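Local coordinates for cell wall mannoprotein 1 (Neosartorya fumigata, PDB 5J5L) that binds lipids such as arachidonic acid in the core of a helical bundle and is probably a constitutive, antigenic component of the fungal cell wall, at residues A[8-13]-A[74-79]; A[46-51]-A[108-113]; A[82-87]-A[141-146]. All coordinates share one frame; numbering follows the deposited sequence.

Interaction 1: A[8-13]-A[74-79]; sequences SDLSTI and LGLKPD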
ATOM      1  N   SER A   8      11.552  -8.640  -3.217  1.00 19.06           N
ATOM      2  CA  SER A   8      12.242  -7.374  -3.432  1.00 21.02           C
ATOM      3  C   SER A   8      11.206  -6.276  -3.741  1.00 19.33           C
ATOM      4  O   SER A   8      11.303  -5.151  -3.223  1.00 19.92           O
ATOM      5  CB  SER A   8      13.259  -7.520  -4.564  1.00 25.62           C
ATOM      6  OG  SER A   8      13.928  -6.298  -4.821  1.00 32.68           O
ATOM      7  N   ASP A   9      10.215  -6.609  -4.572  1.00 19.48           N
ATOM      8  CA  ASP A   9       9.147  -5.666  -4.917  1.00 18.40           C
ATOM      9  C   ASP A   9       8.388  -5.211  -3.673  1.00 16.89           C
ATOM     10  O   ASP A   9       8.040  -4.040  -3.547  1.00 17.31           O
ATOM     11  CB  ASP A   9       8.120  -6.289  -5.862  1.00 20.71           C
ATOM     12  CG  ASP A   9       8.631  -6.516  -7.263  1.00 24.80           C
ATOM     13  OD1 ASP A   9       9.675  -5.943  -7.692  1.00 26.10           O
ATOM     14  OD2 ASP A   9       7.926  -7.257  -7.994  1.00 26.75           O
ATOM     15  N   LEU A  10       8.078  -6.155  -2.788  1.00 17.43           N
ATOM     16  CA  LEU A  10       7.333  -5.836  -1.575  1.00 16.93           C
ATOM     17  C   LEU A  10       8.169  -4.973  -0.625  1.00 16.84           C
ATOM     18  O   LEU A  10       7.632  -4.109   0.067  1.00 19.39           O
ATOM     19  CB  LEU A  10       6.853  -7.097  -0.885  1.00 18.64           C
ATOM     20  CG  LEU A  10       5.758  -7.862  -1.658  1.00 17.31           C
ATOM     21  CD1 LEU A  10       5.534  -9.240  -1.048  1.00 20.49           C
ATOM     22  CD2 LEU A  10       4.460  -7.089  -1.754  1.00 19.62           C
ATOM     23  N   SER A  11       9.470  -5.196  -0.605  1.00 18.30           N
ATOM     24  CA  SER A  11      10.348  -4.379   0.243  1.00 17.86           C
ATOM     25  C   SER A  11      10.384  -2.930  -0.243  1.00 19.06           C
ATOM     26  O   SER A  11      10.374  -1.993   0.553  1.00 19.59           O
ATOM     27  CB  SER A  11      11.755  -4.949   0.243  1.00 19.75           C
ATOM     28  OG  SER A  11      12.591  -4.271   1.165  1.00 20.31           O
ATOM     29  N   THR A  12      10.431  -2.760  -1.557  1.00 18.40           N
ATOM     30  CA  THR A  12      10.413  -1.429  -2.166  1.00 19.61           C
ATOM     31  C   THR A  12       9.113  -0.704  -1.788  1.00 18.19           C
ATOM     32  O   THR A  12       9.109   0.487  -1.453  1.00 20.39           O
ATOM     33  CB  THR A  12      10.576  -1.542  -3.697  1.00 20.72           C
ATOM     34  OG1 THR A  12      11.884  -2.057  -4.009  1.00 22.36           O
ATOM     35  CG2 THR A  12      10.403  -0.191  -4.383  1.00 23.69           C
ATOM     36  N   ILE A  13       8.006  -1.424  -1.832  1.00 18.73           N
ATOM     37  CA  ILE A  13       6.720  -0.873  -1.394  1.00 18.21           C
ATOM     38  C   ILE A  13       6.787  -0.432   0.080  1.00 17.50           C
ATOM     39  O   ILE A  13       6.356   0.681   0.424  1.00 17.25           O
ATOM     40  CB  ILE A  13       5.572  -1.876  -1.637  1.00 16.51           C
ATOM     41  CG1 ILE A  13       5.352  -2.048  -3.148  1.00 18.00           C
ATOM     42  CG2 ILE A  13       4.295  -1.428  -0.941  1.00 17.34           C
ATOM     43  CD1 ILE A  13       4.611  -3.314  -3.531  1.00 18.57           C
ATOM     44  N   LEU A  74       1.707  -9.359   4.660  1.00 37.41           N
ATOM     45  CA  LEU A  74       1.075  -9.078   5.953  1.00 37.85           C
ATOM     46  C   LEU A  74       1.893  -8.097   6.788  1.00 35.38           C
ATOM     47  O   LEU A  74       1.331  -7.306   7.546  1.00 30.80           O
ATOM     48  CB  LEU A  74       0.857 -10.363   6.745  1.00 45.66           C
ATOM     49  CG  LEU A  74      -0.481 -11.076   6.538  1.00 52.06           C
ATOM     50  CD1 LEU A  74      -0.937 -11.054   5.085  1.00 55.10           C
ATOM     51  CD2 LEU A  74      -0.372 -12.494   7.059  1.00 60.61           C
ATOM     52  N   GLY A  75       3.216  -8.162   6.657  1.00 35.02           N
ATOM     53  CA  GLY A  75       4.101  -7.209   7.326  1.00 34.98           C
ATOM     54  C   GLY A  75       3.889  -5.780   6.901  1.00 32.00           C
ATOM     55  O   GLY A  75       4.187  -4.849   7.662  1.00 34.02           O
ATOM     56  N   LEU A  76       3.335  -5.571   5.707  1.00 28.12           N
ATOM     57  CA  LEU A  76       2.947  -4.216   5.290  1.00 28.01           C
ATOM     58  C   LEU A  76       1.773  -3.635   6.097  1.00 24.34           C
ATOM     59  O   LEU A  76       1.627  -2.420   6.169  1.00 24.84           O
ATOM     60  CB  LEU A  76       2.614  -4.172   3.790  1.00 28.14           C
ATOM     61  CG  LEU A  76       3.722  -4.547   2.805  1.00 33.26           C
ATOM     62  CD1 LEU A  76       3.198  -4.599   1.371  1.00 33.35           C
ATOM     63  CD2 LEU A  76       4.909  -3.599   2.904  1.00 34.95           C
ATOM     64  N   LYS A  77       0.944  -4.488   6.707  1.00 26.79           N
ATOM     65  CA  LYS A  77      -0.314  -4.033   7.297  1.00 26.77           C
ATOM     66  C   LYS A  77      -0.103  -2.921   8.350  1.00 24.81           C
ATOM     67  O   LYS A  77      -0.716  -1.851   8.246  1.00 25.43           O
ATOM     68  CB  LYS A  77      -1.118  -5.208   7.883  1.00 30.73           C
ATOM     69  CG  LYS A  77      -2.446  -4.811   8.528  1.00 34.17           C
ATOM     70  CD  LYS A  77      -2.904  -5.817   9.575  1.00 40.99           C
ATOM     71  CE  LYS A  77      -3.218  -7.169   8.964  1.00 47.57           C
ATOM     72  NZ  LYS A  77      -3.746  -8.119   9.981  1.00 53.89           N
ATOM     73  N   PRO A  78       0.766  -3.163   9.351  1.00 27.02           N
ATOM     74  CA  PRO A  78       0.952  -2.084  10.333  1.00 26.13           C
ATOM     75  C   PRO A  78       1.558  -0.815   9.735  1.00 24.90           C
ATOM     76  O   PRO A  78       1.251   0.284  10.199  1.00 24.50           O
ATOM     77  CB  PRO A  78       1.896  -2.691  11.377  1.00 31.22           C
ATOM     78  CG  PRO A  78       2.489  -3.887  10.740  1.00 31.19           C
ATOM     79  CD  PRO A  78       1.510  -4.376   9.720  1.00 28.95           C
ATOM     80  N   ASP A  79       2.398  -0.955   8.714  1.00 23.18           N
ATOM     81  CA  ASP A  79       2.971   0.218   8.045  1.00 24.48           C
ATOM     82  C   ASP A  79       1.892   1.010   7.325  1.00 21.03           C
ATOM     83  O   ASP A  79       1.885   2.246   7.340  1.00 19.45           O
ATOM     84  CB  ASP A  79       4.069  -0.177   7.066  1.00 25.65           C
ATOM     85  CG  ASP A  79       5.252  -0.852   7.747  1.00 34.28           C
ATOM     86  OD1 ASP A  79       5.381  -0.759   8.987  1.00 43.26           O
ATOM     87  OD2 ASP A  79       6.034  -1.486   7.036  1.00 37.91           O
TER
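Leu10, on helix 3-26, meets Leu76 of helix 63-89 in two places. Its CD2 methyl touches Leu76 CD1 at 4.2 Å, and its backbone O lies 4.0 Å from Leu76 CD2, so the forked end of Leu76 straddles the side chain and the backbone of one residue. The two leucine side chains cross at about a right angle. The Leu10 side chain also packs on Leu117 of helix 100-124. One turn further on comes Ile13, whose CG2 branch, set anti to the backbone N by a chi1 of -68°, is 4.1 Å from Leu76 CD1; again the side chains are roughly perpendicular. CD1 of Leu76 is therefore shared by Leu10 and Ile13, one methyl that touches two residues a turn apart. Ile13 also packs on Leu44, Ala51 and Leu117, and its side chain is about 5 Å, nearest atoms, from the bound arachidonic acid. No hydrogen bond crosses between the segments, and all three touching side chains are buried. Helix 63-89 is kinked just here: Pro78 has no N-H to give, and Lys77 N bonds back to Leu74 O at 3.0 Å. Beside this apolar contact, Asp79 forms a salt bridge with Lys14. Leucine and isoleucine methyls meeting between long helices in this way make up the hydrophobic core of an all-helical bundle.

Interaction 2: A[46-51]-A[108-113]; sequences SDIDQA and NALQSK. With ACD (arachidonic acid), chain B.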
ATOM      1  N   SER A  46       3.231   2.988  -8.757  1.00 20.11           N
ATOM      2  CA  SER A  46       3.999   2.284  -9.772  1.00 23.36           C
ATOM      3  C   SER A  46       4.595   0.992  -9.206  1.00 20.83           C
ATOM      4  O   SER A  46       4.589  -0.046  -9.867  1.00 22.63           O
ATOM      5  CB  SER A  46       5.126   3.188 -10.284  1.00 24.71           C
ATOM      6  OG  SER A  46       5.828   2.594 -11.354  1.00 32.07           O
ATOM      7  N   ASP A  47       5.142   1.090  -8.002  1.00 19.26           N
ATOM      8  CA  ASP A  47       5.777  -0.053  -7.344  1.00 19.08           C
ATOM      9  C   ASP A  47       4.772  -1.153  -6.986  1.00 18.97           C
ATOM     10  O   ASP A  47       5.101  -2.346  -7.085  1.00 19.44           O
ATOM     11  CB  ASP A  47       6.574   0.421  -6.118  1.00 19.43           C
ATOM     12  CG  ASP A  47       7.821   1.259  -6.510  1.00 23.35           C
ATOM     13  OD1 ASP A  47       8.310   1.136  -7.655  1.00 25.21           O
ATOM     14  OD2 ASP A  47       8.321   2.036  -5.667  1.00 24.22           O
ATOM     15  N   ILE A  48       3.560  -0.771  -6.604  1.00 18.43           N
ATOM     16  CA  ILE A  48       2.515  -1.757  -6.324  1.00 18.17           C
ATOM     17  C   ILE A  48       2.143  -2.459  -7.633  1.00 19.49           C
ATOM     18  O   ILE A  48       2.045  -3.681  -7.679  1.00 19.96           O
ATOM     19  CB  ILE A  48       1.262  -1.113  -5.677  1.00 17.54           C
ATOM     20  CG1 ILE A  48       1.576  -0.606  -4.251  1.00 18.67           C
ATOM     21  CG2 ILE A  48       0.105  -2.111  -5.631  1.00 17.63           C
ATOM     22  CD1 ILE A  48       0.570   0.354  -3.686  1.00 17.84           C
ATOM     23  N   ASP A  49       1.942  -1.677  -8.687  1.00 20.59           N
ATOM     24  CA  ASP A  49       1.603  -2.228 -10.004  1.00 22.21           C
ATOM     25  C   ASP A  49       2.720  -3.138 -10.523  1.00 24.25           C
ATOM     26  O   ASP A  49       2.434  -4.170 -11.140  1.00 24.00           O
ATOM     27  CB  ASP A  49       1.297  -1.118 -11.007  1.00 24.33           C
ATOM     28  CG  ASP A  49      -0.058  -0.452 -10.753  1.00 27.12           C
ATOM     29  OD1 ASP A  49      -0.866  -0.992  -9.958  1.00 26.65           O
ATOM     30  OD2 ASP A  49      -0.315   0.612 -11.341  1.00 28.85           O
ATOM     31  N   GLN A  50       3.982  -2.795 -10.234  1.00 23.14           N
ATOM     32  CA  GLN A  50       5.105  -3.649 -10.632  1.00 25.44           C
ATOM     33  C   GLN A  50       5.046  -4.995  -9.909  1.00 23.26           C
ATOM     34  O   GLN A  50       5.246  -6.047 -10.532  1.00 26.51           O
ATOM     35  CB  GLN A  50       6.444  -2.955 -10.363  1.00 27.13           C
ATOM     36  CG  GLN A  50       7.671  -3.797 -10.727  1.00 29.48           C
ATOM     37  CD  GLN A  50       7.758  -4.090 -12.212  1.00 35.98           C
ATOM     38  OE1 GLN A  50       7.674  -5.243 -12.634  1.00 40.23           O
ATOM     39  NE2 GLN A  50       7.904  -3.045 -13.015  1.00 37.12           N
ATOM     40  N   ALA A  51       4.785  -4.956  -8.604  1.00 21.61           N
ATOM     41  CA  ALA A  51       4.626  -6.176  -7.799  1.00 21.25           C
ATOM     42  C   ALA A  51       3.500  -7.070  -8.346  1.00 22.60           C
ATOM     43  O   ALA A  51       3.668  -8.288  -8.472  1.00 22.14           O
ATOM     44  CB  ALA A  51       4.376  -5.838  -6.341  1.00 21.21           C
ATOM     45  N   ASN A 108      -8.181   6.048  -3.228  1.00 18.46           N
ATOM     46  CA  ASN A 108      -8.959   5.120  -4.061  1.00 19.23           C
ATOM     47  C   ASN A 108      -8.059   4.339  -5.020  1.00 21.68           C
ATOM     48  O   ASN A 108      -8.237   3.123  -5.191  1.00 21.16           O
ATOM     49  CB  ASN A 108     -10.052   5.872  -4.802  1.00 20.61           C
ATOM     50  CG  ASN A 108     -11.211   6.228  -3.906  1.00 22.52           C
ATOM     51  OD1 ASN A 108     -11.723   5.376  -3.175  1.00 24.76           O
ATOM     52  ND2 ASN A 108     -11.648   7.485  -3.958  1.00 23.84           N
ATOM     53  N   ALA A 109      -7.074   5.017  -5.633  1.00 18.52           N
ATOM     54  CA  ALA A 109      -6.106   4.343  -6.513  1.00 20.20           C
ATOM     55  C   ALA A 109      -5.292   3.311  -5.765  1.00 18.54           C
ATOM     56  O   ALA A 109      -5.104   2.185  -6.229  1.00 18.93           O
ATOM     57  CB  ALA A 109      -5.177   5.353  -7.177  1.00 18.32           C
ATOM     58  N   LEU A 110      -4.782   3.696  -4.600  1.00 17.28           N
ATOM     59  CA  LEU A 110      -3.960   2.795  -3.807  1.00 16.48           C
ATOM     60  C   LEU A 110      -4.729   1.578  -3.311  1.00 16.11           C
ATOM     61  O   LEU A 110      -4.190   0.459  -3.322  1.00 17.38           O
ATOM     62  CB  LEU A 110      -3.350   3.549  -2.632  1.00 15.40           C
ATOM     63  CG  LEU A 110      -2.219   4.513  -3.028  1.00 15.62           C
ATOM     64  CD1 LEU A 110      -1.986   5.507  -1.894  1.00 18.24           C
ATOM     65  CD2 LEU A 110      -0.929   3.786  -3.394  1.00 18.40           C
ATOM     66  N   GLN A 111      -5.973   1.783  -2.891  1.00 17.75           N
ATOM     67  CA  GLN A 111      -6.795   0.660  -2.477  1.00 17.74           C
ATOM     68  C   GLN A 111      -6.995  -0.288  -3.667  1.00 18.02           C
ATOM     69  O   GLN A 111      -6.836  -1.500  -3.519  1.00 18.93           O
ATOM     70  CB  GLN A 111      -8.140   1.076  -1.909  1.00 18.64           C
ATOM     71  CG  GLN A 111      -8.902  -0.146  -1.419  1.00 22.25           C
ATOM     72  CD  GLN A 111     -10.133   0.153  -0.616  1.00 23.09           C
ATOM     73  OE1 GLN A 111     -10.719   1.226  -0.707  1.00 23.67           O
ATOM     74  NE2 GLN A 111     -10.555  -0.829   0.164  1.00 25.61           N
ATOM     75  N   SER A 112      -7.372   0.248  -4.829  1.00 21.14           N
ATOM     76  CA  SER A 112      -7.584  -0.591  -6.009  1.00 22.44           C
ATOM     77  C   SER A 112      -6.337  -1.395  -6.365  1.00 21.29           C
ATOM     78  O   SER A 112      -6.399  -2.622  -6.636  1.00 21.40           O
ATOM     79  CB  SER A 112      -8.001   0.278  -7.202  1.00 26.48           C
ATOM     80  OG  SER A 112      -8.232  -0.515  -8.349  1.00 36.67           O
ATOM     81  N   LYS A 113      -5.209  -0.703  -6.385  1.00 18.68           N
ATOM     82  CA  LYS A 113      -3.945  -1.318  -6.794  1.00 19.12           C
ATOM     83  C   LYS A 113      -3.462  -2.341  -5.756  1.00 19.39           C
ATOM     84  O   LYS A 113      -2.954  -3.411  -6.126  1.00 19.34           O
ATOM     85  CB  LYS A 113      -2.888  -0.249  -7.080  1.00 19.00           C
ATOM     86  CG  LYS A 113      -3.200   0.608  -8.295  1.00 20.60           C
ATOM     87  CD  LYS A 113      -2.199   1.740  -8.455  1.00 21.80           C
ATOM     88  CE  LYS A 113      -2.590   2.637  -9.621  1.00 24.36           C
ATOM     89  NZ  LYS A 113      -2.656   1.897 -10.909  1.00 25.09           N
TER
HETATM   90  C1  ACD B 201       2.088  15.705   2.481  1.00 27.42           C
HETATM   91  C2  ACD B 201       0.942  15.155   1.665  1.00 31.68           C
HETATM   92  C3  ACD B 201      -0.321  15.943   1.949  1.00 28.01           C
HETATM   93  C4  ACD B 201      -1.398  15.630   0.909  1.00 25.88           C
HETATM   94  C5  ACD B 201      -0.859  15.844  -0.485  1.00 26.26           C
HETATM   95  C6  ACD B 201      -0.796  14.902  -1.444  1.00 31.13           C
HETATM   96  C7  ACD B 201      -1.329  13.499  -1.289  1.00 31.60           C
HETATM   97  C8  ACD B 201      -0.227  12.470  -1.099  1.00 28.17           C
HETATM   98  C9  ACD B 201      -0.346  11.390  -0.310  1.00 30.21           C
HETATM   99  C10 ACD B 201      -1.555  11.055   0.546  1.00 31.75           C
HETATM  100  C11 ACD B 201      -2.443  10.045  -0.133  1.00 33.07           C
HETATM  101  C12 ACD B 201      -2.694   8.796   0.284  1.00 29.85           C
HETATM  102  C13 ACD B 201      -2.121   8.107   1.506  1.00 33.78           C
HETATM  103  C14 ACD B 201      -0.847   7.430   1.034  1.00 35.32           C
HETATM  104  C15 ACD B 201      -0.372   6.276   1.513  1.00 34.43           C
HETATM  105  C16 ACD B 201      -1.061   5.483   2.589  1.00 28.08           C
HETATM  106  C17 ACD B 201      -0.538   4.054   2.567  1.00 33.63           C
HETATM  107  C18 ACD B 201      -0.983   3.306   1.323  1.00 31.92           C
HETATM  108  C19 ACD B 201      -0.589   1.851   1.391  1.00 35.08           C
HETATM  109  C20 ACD B 201      -0.417   1.199   0.043  1.00 30.70           C
HETATM  110  O1  ACD B 201       2.228  15.198   3.602  1.00 26.69           O
HETATM  111  O2  ACD B 201       2.841  16.586   2.024  1.00 28.46           O
HETATM  112  O   HOH W   1      -1.749  -3.292  -8.784  1.00 21.61           O
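Asp49 OD2 accepts a hydrogen bond from Lys113 NZ at 2.7 Å, a salt bridge made through the syn lone pair of the carboxylate oxygen. Asp49 OD1 accepts a hydrogen bond from a water oxygen 2.7 Å away, and the same water donates to Lys113 O, so lysine and water between them hold both oxygens and should fix the rotation of the group. Lys113 reaches it as an extended chain that bends only at its last torsion (chi4 -59°). Its methylenes pass along the carboxylate on the way, Lys113 CG coming within 3.3 Å of Asp49 OD1. On the inner side of this polar bridge the contact turns apolar. The CG2 branch of Ile48 presses on the backbone of Lys113, 3.4 Å from its O, while the Ile48 CD1 end meets Leu110 CD2 at 3.8 Å, the two side chains crossing at about a right angle. Leu110 divides its methyls: CD2 faces Ile48, and CD1 lies 3.7 Å from C14 of the arachidonic acid. Ile48 CD1 in turn approaches C20, the terminal methyl of the lipid. Glu45, a turn earlier on the same helix as Asp49, packs on both Leu110 and Lys113. The helix axes run nearly parallel, 14° apart and 10.0 Å at closest approach. A parallel helix pair, bridged by charge on its partly exposed side and apolar on its inner side, here contributes Ile48 and Leu110 to the wall of the fatty-acid pocket around the tail of arachidonic acid.

Interaction 3: A[82-87]-A[141-146]; sequences TSLDAI and DAAFSS. With ACD (arachidonic acid), chain B.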
ATOM      1  N   THR A  82      -0.298   2.734   9.979  1.00 20.89           N
ATOM      2  CA  THR A  82       0.460   3.881  10.499  1.00 22.00           C
ATOM      3  C   THR A  82       0.444   5.053   9.499  1.00 18.42           C
ATOM      4  O   THR A  82       0.242   6.220   9.882  1.00 18.97           O
ATOM      5  CB  THR A  82       1.910   3.469  10.849  1.00 23.35           C
ATOM      6  OG1 THR A  82       1.895   2.516  11.926  1.00 26.87           O
ATOM      7  CG2 THR A  82       2.757   4.682  11.263  1.00 26.07           C
ATOM      8  N   SER A  83       0.637   4.743   8.222  1.00 18.23           N
ATOM      9  CA  SER A  83       0.689   5.769   7.180  1.00 16.80           C
ATOM     10  C   SER A  83      -0.659   6.443   7.007  1.00 15.57           C
ATOM     11  O   SER A  83      -0.752   7.689   6.941  1.00 15.91           O
ATOM     12  CB  SER A  83       1.186   5.159   5.855  1.00 16.02           C
ATOM     13  OG  SER A  83       1.570   6.151   4.929  1.00 17.80           O
ATOM     14  N   LEU A  84      -1.714   5.638   6.965  1.00 16.81           N
ATOM     15  CA  LEU A  84      -3.066   6.164   6.865  1.00 15.12           C
ATOM     16  C   LEU A  84      -3.419   7.019   8.087  1.00 16.58           C
ATOM     17  O   LEU A  84      -3.999   8.102   7.937  1.00 17.56           O
ATOM     18  CB  LEU A  84      -4.061   5.031   6.693  1.00 15.69           C
ATOM     19  CG  LEU A  84      -3.993   4.333   5.324  1.00 17.38           C
ATOM     20  CD1 LEU A  84      -4.834   3.082   5.324  1.00 19.11           C
ATOM     21  CD2 LEU A  84      -4.427   5.289   4.222  1.00 19.90           C
ATOM     22  N   ASP A  85      -3.032   6.559   9.280  1.00 18.46           N
ATOM     23  CA  ASP A  85      -3.249   7.348  10.501  1.00 19.75           C
ATOM     24  C   ASP A  85      -2.564   8.708  10.384  1.00 19.27           C
ATOM     25  O   ASP A  85      -3.107   9.725  10.806  1.00 19.65           O
ATOM     26  CB  ASP A  85      -2.708   6.640  11.752  1.00 21.13           C
ATOM     27  CG  ASP A  85      -3.579   5.454  12.208  1.00 29.07           C
ATOM     28  OD1 ASP A  85      -4.736   5.346  11.758  1.00 26.64           O
ATOM     29  OD2 ASP A  85      -3.109   4.635  13.037  1.00 28.03           O
ATOM     30  N   ALA A  86      -1.369   8.712   9.819  1.00 18.37           N
ATOM     31  CA  ALA A  86      -0.556   9.936   9.724  1.00 20.39           C
ATOM     32  C   ALA A  86      -1.156  10.990   8.807  1.00 18.41           C
ATOM     33  O   ALA A  86      -1.126  12.170   9.136  1.00 19.78           O
ATOM     34  CB  ALA A  86       0.849   9.598   9.278  1.00 19.58           C
ATOM     35  N   ILE A  87      -1.683  10.576   7.653  1.00 17.92           N
ATOM     36  CA  ILE A  87      -2.359  11.528   6.760  1.00 15.54           C
ATOM     37  C   ILE A  87      -3.703  11.985   7.337  1.00 15.33           C
ATOM     38  O   ILE A  87      -4.047  13.177   7.266  1.00 15.73           O
ATOM     39  CB  ILE A  87      -2.476  11.017   5.303  1.00 16.25           C
ATOM     40  CG1 ILE A  87      -3.048  12.117   4.390  1.00 16.22           C
ATOM     41  CG2 ILE A  87      -3.320   9.773   5.176  1.00 18.19           C
ATOM     42  CD1 ILE A  87      -2.162  13.328   4.271  1.00 20.16           C
ATOM     43  N   ASP A 141      -8.075  -3.269   3.710  1.00 20.32           N
ATOM     44  CA  ASP A 141      -9.241  -2.623   3.090  1.00 20.52           C
ATOM     45  C   ASP A 141     -10.084  -1.815   4.088  1.00 20.79           C
ATOM     46  O   ASP A 141     -10.564  -0.732   3.766  1.00 20.60           O
ATOM     47  CB  ASP A 141     -10.114  -3.657   2.367  1.00 20.64           C
ATOM     48  CG  ASP A 141      -9.498  -4.151   1.069  1.00 23.48           C
ATOM     49  OD1 ASP A 141      -8.716  -3.411   0.433  1.00 24.88           O
ATOM     50  OD2 ASP A 141      -9.797  -5.305   0.690  1.00 26.91           O
ATOM     51  N   ALA A 142     -10.260  -2.338   5.296  1.00 21.75           N
ATOM     52  CA  ALA A 142     -10.958  -1.613   6.351  1.00 22.25           C
ATOM     53  C   ALA A 142     -10.266  -0.289   6.662  1.00 19.59           C
ATOM     54  O   ALA A 142     -10.913   0.729   6.847  1.00 19.78           O
ATOM     55  CB  ALA A 142     -11.047  -2.453   7.612  1.00 22.68           C
ATOM     56  N   ALA A 143      -8.939  -0.324   6.739  1.00 19.29           N
ATOM     57  CA  ALA A 143      -8.173   0.882   7.031  1.00 18.82           C
ATOM     58  C   ALA A 143      -8.303   1.935   5.918  1.00 17.51           C
ATOM     59  O   ALA A 143      -8.504   3.121   6.190  1.00 18.28           O
ATOM     60  CB  ALA A 143      -6.711   0.543   7.293  1.00 20.55           C
ATOM     61  N   PHE A 144      -8.223   1.486   4.668  1.00 17.59           N
ATOM     62  CA  PHE A 144      -8.467   2.364   3.529  1.00 18.32           C
ATOM     63  C   PHE A 144      -9.874   2.971   3.604  1.00 17.23           C
ATOM     64  O   PHE A 144     -10.050   4.172   3.388  1.00 16.43           O
ATOM     65  CB  PHE A 144      -8.325   1.603   2.195  1.00 18.46           C
ATOM     66  CG  PHE A 144      -6.926   1.569   1.645  1.00 19.85           C
ATOM     67  CD1 PHE A 144      -6.292   2.733   1.222  1.00 19.50           C
ATOM     68  CD2 PHE A 144      -6.275   0.356   1.481  1.00 20.76           C
ATOM     69  CE1 PHE A 144      -5.019   2.682   0.688  1.00 19.33           C
ATOM     70  CE2 PHE A 144      -4.994   0.305   0.949  1.00 25.17           C
ATOM     71  CZ  PHE A 144      -4.369   1.465   0.564  1.00 19.54           C
ATOM     72  N   SER A 145     -10.875   2.150   3.892  1.00 18.48           N
ATOM     73  CA  SER A 145     -12.271   2.625   3.945  1.00 19.09           C
ATOM     74  C   SER A 145     -12.425   3.721   4.985  1.00 20.05           C
ATOM     75  O   SER A 145     -13.122   4.702   4.765  1.00 18.85           O
ATOM     76  CB  SER A 145     -13.249   1.497   4.248  1.00 22.54           C
ATOM     77  OG  SER A 145     -13.162   0.482   3.249  1.00 24.84           O
ATOM     78  N   SER A 146     -11.780   3.556   6.136  1.00 18.95           N
ATOM     79  CA  SER A 146     -11.851   4.570   7.174  0.50 19.11           C
ATOM     80  C   SER A 146     -11.209   5.898   6.688  1.00 18.70           C
ATOM     81  O   SER A 146     -11.794   6.963   6.825  1.00 20.35           O
ATOM     82  CB  SER A 146     -11.206   4.032   8.456  0.50 19.28           C
ATOM     83  OG  SER A 146     -11.232   4.985   9.488  0.50 18.77           O
TER
HETATM   84  C1  ACD B 201       2.088  15.705   2.481  1.00 27.42           C
HETATM   85  C2  ACD B 201       0.942  15.155   1.665  1.00 31.68           C
HETATM   86  C3  ACD B 201      -0.321  15.943   1.949  1.00 28.01           C
HETATM   87  C4  ACD B 201      -1.398  15.630   0.909  1.00 25.88           C
HETATM   88  C5  ACD B 201      -0.859  15.844  -0.485  1.00 26.26           C
HETATM   89  C6  ACD B 201      -0.796  14.902  -1.444  1.00 31.13           C
HETATM   90  C7  ACD B 201      -1.329  13.499  -1.289  1.00 31.60           C
HETATM   91  C8  ACD B 201      -0.227  12.470  -1.099  1.00 28.17           C
HETATM   92  C9  ACD B 201      -0.346  11.390  -0.310  1.00 30.21           C
HETATM   93  C10 ACD B 201      -1.555  11.055   0.546  1.00 31.75           C
HETATM   94  C11 ACD B 201      -2.443  10.045  -0.133  1.00 33.07           C
HETATM   95  C12 ACD B 201      -2.694   8.796   0.284  1.00 29.85           C
HETATM   96  C13 ACD B 201      -2.121   8.107   1.506  1.00 33.78           C
HETATM   97  C14 ACD B 201      -0.847   7.430   1.034  1.00 35.32           C
HETATM   98  C15 ACD B 201      -0.372   6.276   1.513  1.00 34.43           C
HETATM   99  C16 ACD B 201      -1.061   5.483   2.589  1.00 28.08           C
HETATM  100  C17 ACD B 201      -0.538   4.054   2.567  1.00 33.63           C
HETATM  101  C18 ACD B 201      -0.983   3.306   1.323  1.00 31.92           C
HETATM  102  C19 ACD B 201      -0.589   1.851   1.391  1.00 35.08           C
HETATM  103  C20 ACD B 201      -0.417   1.199   0.043  1.00 30.70           C
HETATM  104  O1  ACD B 201       2.228  15.198   3.602  1.00 26.69           O
HETATM  105  O2  ACD B 201       2.841  16.586   2.024  1.00 28.46           O
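The ring of Phe144 has Leu84 CD1 over one face, while the arachidonic acid approaches obliquely, its C19 lying 3.9 Å from Phe144 CZ. Leu84 CD2 is also near the ring, 4.4 Å from CD1 of Phe144. Two helices of the bundle, 63-89 and 127-150, thus meet where they line its lipid pocket, and Leu110, Gln111 and Thr114 of helix 100-124 pack on the same Phe144 side chain. The side chain of Phe144 leaves its backbone pointing away from 82-87; with CG beside the backbone N (chi1 -88°), the ring nevertheless swings back near Leu84 and the fatty-acid tail. Within 82-87, Leu84 is the residue that reaches across. Leu84 CD1 settles on Ala143, 3.7 Å from its CB and close to the carbonyl carbon as well, and the small alanine side chain lets the leucine come down near the helix backbone. Leu84 CD2 touches C16 of the arachidonic acid at 3.7 Å. Ser83 and Ile87, on the same helix, also line the lipid: Ser83 OG lies 3.6 Å from C16, a contact with hydrocarbon rather than with the carboxylate, and Ile87 CD1 is 4.0 Å from C3, close to the carboxyl end. The fatty acid therefore runs alongside this helix, its head toward the helix C terminus. On helix 127-150, Asp141 O accepts two bonds from Ser145 on opposite faces of its carbonyl plane, one from backbone N and one from OG at 2.9 Å, the hydroxyl lying 37° out of that plane.

How the interactions relate
Three helix-helix contacts tie together the five long helices of one bundle. Interactions 1 and 3 come in series along the chain and both use helix 63-89, which packs against helix 3-26 and against helix 127-150, interaction 1 using an earlier part of it and interaction 3 a later one; their centres lie about 15 Å apart. Interaction 2, between helices 31-56 and 100-124, interleaves with both in sequence. Its centre is about 12 Å from that of interaction 1, which it touches through Ile13 packed on Ala51, and about 15 Å from that of interaction 3, where Leu110 meets Phe144 and Gln111 probably bonds to Asp141. Interactions 2 and 3 share the arachidonic acid, so contacts that close the core also shape its pocket.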